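PDB 6C62: biuret hydrolase from Pseudomonas sp., which hydrolyses 1-carboxybiuret to urea-1,3-dicarboxylate and ammonia, a step in the bacterial degradation of the herbicide atrazine. Local coordinates for residues R193-G198 against G228-D233; P189-L194 against I206-P211. All blocks are in the same frame, centred on the assembly; numbering follows the deposited sequence.

Contact 1 of 2, residues R193-G198 against G228-D233; sequences RLSRRG and GPDPLD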
loop_
_atom_site.group_PDB
_atom_site.type_symbol
_atom_site.label_atom_id
_atom_site.label_comp_id
_atom_site.label_asym_id
_atom_site.label_seq_id
_atom_site.Cartn_x
_atom_site.Cartn_y
_atom_site.Cartn_z
ATOM N N ARG A 193 15.764 -5.131 0.836
ATOM C CA ARG A 193 17.070 -5.536 0.367
ATOM C C ARG A 193 17.152 -7.010 -0.072
ATOM O O ARG A 193 17.694 -7.333 -1.120
ATOM C CB ARG A 193 18.101 -5.256 1.484
ATOM C CG ARG A 193 19.503 -5.738 1.214
ATOM C CD ARG A 193 20.237 -4.952 0.148
ATOM N NE ARG A 193 20.750 -3.694 0.697
ATOM C CZ ARG A 193 21.518 -2.831 0.011
ATOM N NH1 ARG A 193 21.967 -1.735 0.601
ATOM N NH2 ARG A 193 21.781 -3.028 -1.246
ATOM N N LEU A 194 16.727 -7.906 0.837
ATOM C CA LEU A 194 16.856 -9.330 0.647
ATOM C C LEU A 194 15.500 -9.971 0.315
ATOM O O LEU A 194 14.458 -9.696 0.958
ATOM C CB LEU A 194 17.474 -9.978 1.874
ATOM C CG LEU A 194 18.871 -9.649 2.282
ATOM C CD1 LEU A 194 19.336 -10.594 3.375
ATOM C CD2 LEU A 194 19.861 -9.754 1.114
ATOM N N SER A 195 15.530 -10.825 -0.706
ATOM C CA SER A 195 14.301 -11.429 -1.267
ATOM C C SER A 195 13.578 -12.263 -0.229
ATOM O O SER A 195 14.210 -13.074 0.504
ATOM C CB SER A 195 14.630 -12.331 -2.432
ATOM O OG SER A 195 13.434 -12.998 -2.850
ATOM N N ARG A 196 12.287 -12.091 -0.169
ATOM C CA ARG A 196 11.460 -12.827 0.795
ATOM C C ARG A 196 10.805 -14.065 0.143
ATOM O O ARG A 196 10.064 -14.767 0.787
ATOM C CB ARG A 196 10.361 -11.901 1.345
ATOM C CG ARG A 196 10.959 -10.771 2.117
ATOM C CD ARG A 196 9.946 -9.861 2.809
ATOM N NE ARG A 196 8.811 -9.438 1.985
ATOM C CZ ARG A 196 7.884 -8.580 2.391
ATOM N NH1 ARG A 196 7.959 -8.003 3.603
ATOM N NH2 ARG A 196 6.895 -8.271 1.604
ATOM N N ARG A 197 11.101 -14.314 -1.124
ATOM C CA ARG A 197 10.461 -15.388 -1.866
ATOM C C ARG A 197 10.822 -16.799 -1.319
ATOM O O ARG A 197 11.977 -17.117 -1.032
ATOM C CB ARG A 197 10.836 -15.259 -3.350
ATOM C CG ARG A 197 10.170 -16.341 -4.206
ATOM C CD ARG A 197 10.074 -15.961 -5.652
ATOM N NE ARG A 197 11.383 -15.687 -6.273
ATOM C CZ ARG A 197 12.065 -16.549 -7.034
ATOM N NH1 ARG A 197 11.603 -17.752 -7.245
ATOM N NH2 ARG A 197 13.216 -16.175 -7.638
ATOM N N GLY A 198 9.776 -17.610 -1.173
ATOM C CA GLY A 198 9.868 -18.930 -0.559
ATOM C C GLY A 198 9.909 -18.899 0.971
ATOM O O GLY A 198 10.491 -19.794 1.551
ATOM N N GLY A 228 20.922 -9.321 -4.057
ATOM C CA GLY A 228 20.642 -9.344 -5.479
ATOM C C GLY A 228 19.159 -9.148 -5.734
ATOM O O GLY A 228 18.323 -9.643 -4.956
ATOM N N PRO A 229 18.824 -8.487 -6.845
ATOM C CA PRO A 229 17.416 -8.348 -7.231
ATOM C C PRO A 229 16.737 -9.678 -7.450
ATOM O O PRO A 229 17.388 -10.664 -7.719
ATOM C CB PRO A 229 17.454 -7.553 -8.546
ATOM C CG PRO A 229 18.843 -7.693 -9.046
ATOM C CD PRO A 229 19.751 -7.993 -7.901
ATOM N N ASP A 230 15.433 -9.710 -7.221
ATOM C CA ASP A 230 14.616 -10.852 -7.498
ATOM C C ASP A 230 13.293 -10.302 -8.038
ATOM O O ASP A 230 12.374 -9.939 -7.252
ATOM C CB ASP A 230 14.380 -11.618 -6.212
ATOM C CG ASP A 230 13.522 -12.862 -6.424
ATOM O OD1 ASP A 230 13.157 -13.142 -7.595
ATOM O OD2 ASP A 230 13.224 -13.560 -5.413
ATOM N N PRO A 231 13.179 -10.197 -9.377
ATOM C CA PRO A 231 11.923 -9.676 -9.993
ATOM C C PRO A 231 10.679 -10.491 -9.631
ATOM O O PRO A 231 9.603 -9.991 -9.792
ATOM C CB PRO A 231 12.201 -9.782 -11.513
ATOM C CG PRO A 231 13.375 -10.690 -11.669
ATOM C CD PRO A 231 14.206 -10.533 -10.393
ATOM N N LEU A 232 10.804 -11.742 -9.203
ATOM C CA LEU A 232 9.631 -12.484 -8.767
ATOM C C LEU A 232 9.213 -12.167 -7.324
ATOM O O LEU A 232 8.267 -12.720 -6.878
ATOM C CB LEU A 232 9.833 -13.984 -8.930
ATOM C CG LEU A 232 10.140 -14.467 -10.363
ATOM C CD1 LEU A 232 10.409 -15.962 -10.399
ATOM C CD2 LEU A 232 8.989 -14.138 -11.292
ATOM N N ASP A 233 9.938 -11.299 -6.595
ATOM C CA ASP A 233 9.622 -11.011 -5.197
ATOM C C ASP A 233 8.998 -9.609 -5.114
ATOM O O ASP A 233 9.676 -8.622 -5.356
ATOM C CB ASP A 233 10.885 -11.061 -4.325
ATOM C CG ASP A 233 10.586 -10.752 -2.858
ATOM O OD1 ASP A 233 9.568 -11.289 -2.353
ATOM O OD2 ASP A 233 11.357 -10.007 -2.200
HETATM O O HOH W 1 19.906 -7.368 -2.329
HETATM O O HOH W 2 12.375 -8.166 -0.452
HETATM O O HOH W 3 18.272 -10.783 -2.070
HETATM O O HOH W 4 8.084 -9.989 -0.936
#

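Contact 2 of 2, residues P189-L194 against I206-P211; sequences PTFGRL and IDHLGP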
loop_
_atom_site.group_PDB
_atom_site.type_symbol
_atom_site.label_atom_id
_atom_site.label_comp_id
_atom_site.label_asym_id
_atom_site.label_seq_id
_atom_site.Cartn_x
_atom_site.Cartn_y
_atom_site.Cartn_z
ATOM N N PRO A 189 18.792 -6.247 7.506
ATOM C CA PRO A 189 19.068 -5.335 6.429
ATOM C C PRO A 189 17.919 -4.344 6.184
ATOM O O PRO A 189 16.884 -4.370 6.878
ATOM C CB PRO A 189 19.272 -6.254 5.199
ATOM C CG PRO A 189 19.440 -7.627 5.775
ATOM C CD PRO A 189 18.531 -7.594 6.978
ATOM N N THR A 190 18.168 -3.426 5.276
ATOM C CA THR A 190 17.142 -2.454 4.850
ATOM C C THR A 190 15.873 -3.207 4.389
ATOM O O THR A 190 15.958 -4.245 3.749
ATOM C CB THR A 190 17.640 -1.621 3.669
ATOM O OG1 THR A 190 18.856 -0.941 4.029
ATOM C CG2 THR A 190 16.610 -0.647 3.222
ATOM N N PHE A 191 14.692 -2.695 4.710
ATOM C CA PHE A 191 13.474 -3.264 4.153
ATOM C C PHE A 191 13.569 -3.265 2.618
ATOM O O PHE A 191 13.848 -2.231 1.987
ATOM C CB PHE A 191 12.251 -2.465 4.599
ATOM C CG PHE A 191 10.950 -3.109 4.223
ATOM C CD1 PHE A 191 10.415 -4.148 4.987
ATOM C CD2 PHE A 191 10.375 -2.805 3.032
ATOM C CE1 PHE A 191 9.271 -4.812 4.600
ATOM C CE2 PHE A 191 9.222 -3.481 2.590
ATOM C CZ PHE A 191 8.674 -4.514 3.393
ATOM N N GLY A 192 13.357 -4.409 2.008
ATOM C CA GLY A 192 13.414 -4.579 0.557
ATOM C C GLY A 192 14.761 -4.912 -0.005
ATOM O O GLY A 192 14.890 -5.001 -1.221
ATOM N N ARG A 193 15.764 -5.131 0.836
ATOM C CA ARG A 193 17.070 -5.536 0.367
ATOM C C ARG A 193 17.152 -7.010 -0.072
ATOM O O ARG A 193 17.694 -7.333 -1.120
ATOM C CB ARG A 193 18.101 -5.256 1.484
ATOM C CG ARG A 193 19.503 -5.738 1.214
ATOM C CD ARG A 193 20.237 -4.952 0.148
ATOM N NE ARG A 193 20.750 -3.694 0.697
ATOM C CZ ARG A 193 21.518 -2.831 0.011
ATOM N NH1 ARG A 193 21.967 -1.735 0.601
ATOM N NH2 ARG A 193 21.781 -3.028 -1.246
ATOM N N LEU A 194 16.727 -7.906 0.837
ATOM C CA LEU A 194 16.856 -9.330 0.647
ATOM C C LEU A 194 15.500 -9.971 0.315
ATOM O O LEU A 194 14.458 -9.696 0.958
ATOM C CB LEU A 194 17.474 -9.978 1.874
ATOM C CG LEU A 194 18.871 -9.649 2.282
ATOM C CD1 LEU A 194 19.336 -10.594 3.375
ATOM C CD2 LEU A 194 19.861 -9.754 1.114
ATOM N N ILE A 206 6.008 -5.158 6.646
ATOM C CA ILE A 206 7.142 -4.923 7.554
ATOM C C ILE A 206 8.174 -6.033 7.662
ATOM O O ILE A 206 9.279 -5.787 8.149
ATOM C CB ILE A 206 6.639 -4.524 8.988
ATOM C CG1 ILE A 206 5.464 -3.515 8.974
ATOM C CG2 ILE A 206 7.753 -3.891 9.791
ATOM C CD1 ILE A 206 4.901 -3.247 10.358
ATOM N N ASP A 207 7.900 -7.257 7.207
ATOM C CA ASP A 207 8.867 -8.366 7.377
ATOM C C ASP A 207 10.188 -8.109 6.706
ATOM O O ASP A 207 10.207 -7.724 5.534
ATOM C CB ASP A 207 8.377 -9.714 6.792
ATOM C CG ASP A 207 7.143 -10.286 7.464
ATOM O OD1 ASP A 207 6.841 -9.945 8.609
ATOM O OD2 ASP A 207 6.469 -11.133 6.748
ATOM N N HIS A 208 11.282 -8.384 7.415
ATOM C CA HIS A 208 12.644 -8.375 6.884
ATOM C C HIS A 208 13.285 -9.758 7.151
ATOM O O HIS A 208 12.956 -10.419 8.139
ATOM C CB HIS A 208 13.551 -7.425 7.669
ATOM C CG HIS A 208 13.149 -5.991 7.715
ATOM N ND1 HIS A 208 12.109 -5.511 8.485
ATOM C CD2 HIS A 208 13.810 -4.903 7.257
ATOM C CE1 HIS A 208 12.092 -4.183 8.412
ATOM N NE2 HIS A 208 13.123 -3.789 7.679
ATOM N N LEU A 209 14.238 -10.179 6.319
ATOM C CA LEU A 209 14.990 -11.413 6.536
ATOM C C LEU A 209 16.449 -11.073 6.616
ATOM O O LEU A 209 16.912 -10.112 5.998
ATOM C CB LEU A 209 14.801 -12.383 5.398
ATOM C CG LEU A 209 13.331 -12.792 5.099
ATOM C CD1 LEU A 209 13.363 -13.673 3.881
ATOM C CD2 LEU A 209 12.748 -13.521 6.323
ATOM N N GLY A 210 17.187 -11.874 7.373
ATOM C CA GLY A 210 18.618 -11.602 7.555
ATOM C C GLY A 210 19.367 -12.630 8.385
ATOM O O GLY A 210 18.762 -13.567 8.958
ATOM N N PRO A 211 20.693 -12.512 8.405
ATOM C CA PRO A 211 21.555 -13.473 9.072
ATOM C C PRO A 211 21.820 -13.115 10.532
ATOM O O PRO A 211 21.730 -11.933 10.948
ATOM C CB PRO A 211 22.823 -13.374 8.278
ATOM C CG PRO A 211 22.865 -11.887 7.849
ATOM C CD PRO A 211 21.455 -11.489 7.658
HETATM O O HOH W 5 12.068 -6.781 3.470
HETATM O O HOH W 6 13.964 -8.937 3.635
#

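Contact 1 of 2, residues R193-G198 against G228-D233
R197 grips the D230 carboxylate side-on: NE donates to OD2 at 2.9 Å while NH2 donates to OD1 at 3.0 Å. The fit is not coplanar, for the guanidinium and carboxylate planes stand 60° apart and both oxygens lie tilted from the guanidinium plane. NE uses the syn lone pair of OD2, and the hydroxyl of S195 takes the anti lone pair of the same oxygen, with OG 2.6 Å from OD2. Over one face of the guanidinium lies L232, its CD1 above the centre of the group.

The second carboxylate, that of D233, receives the backbone N of R196 on OD2 at 3.1 Å, a nearly straight bond (168°) that arrives from above the carboxylate plane. Waters extend this grip, one joining L194 O to D233 OD2; a second links S195 N to G228 O.

Local turns position these groups. S195 OG, anti to its own N (chi1 174°), accepts from R197 N in an ST turn. D230 OD1 accepts from L232 N in an Asx turn, and the opposite face of its plane is met by R197 NH2. V102 of helix 102-109 touches S195, R197 and D230, and the R196 guanidinium pairs with an acidic side chain of another protein chain. An ST turn on one loop and an Asx turn on the other thus set up a bidentate salt bridge between two irregular loops of the amidase fold.

Contact 2 of 2, residues P189-L194 against I206-P211
F191 and H208 form the aromatic part of this contact, a T-shaped pair in which the phenylalanine presents its edge to the imidazole face. The centroids are 5.2 Å apart and the planes stand at 86°, with F191 CD1 lying 3.8 Å above the centre of the H208 ring. CG of F191 is anti to its backbone N (chi1 -172°), and the ring beyond it reaches the backbone of I206 and D207, where CE1 is 3.2 Å from D207 O.

Other carbons meet backbone oxygens. H208 CD2 approaches P189 O at 3.1 Å, P189 CD comes equally near L209 O, and L194 CD1 packs on that same oxygen. An alanine at H208 would probably leave the F191 edge without the ring face it packs against and open a gap beside P189 O.

Polar links between the segments run through water. One water accepts from G192 N and donates to D207 O at 2.9 Å, resting over a face of the F191 ring near its rim; a second accepts from L209 N and donates to L194 O.

Backbone bonds of H208 and G210 to strand 165-170, and of P211 to strand 185-188, hold strand 208-213 between these two neighbours. The T190-R193 type II turn packs through F191 against strand 208-213 of the central mixed sheet of the amidase fold, and the D207 side chain lies about 8 Å from that of S174, probably the nucleophile that forms the acyl-ester intermediate.

Overall arrangement
The loop after strand 185-188 supplies one side of both contacts, which share R193 and L194 and have centres about 10 Å apart. Contact 2 is the deeper: all its touching residues are buried, its centre lies about 9 Å from that of the chain, and one segment belongs to the central sheet. The centre of contact 1 lies about 18 Å out; this contact is partly buried and joins two irregular loops. Water bridges occur in both, but direct hydrogen bonds and a salt bridge join the segments in contact 1, where contact 2 relies on ring packing and carbon-to-carbonyl contacts. R196 connects the two: its NH1 probably donates to D207 O (3.0 Å) and also packs against F191 CZ.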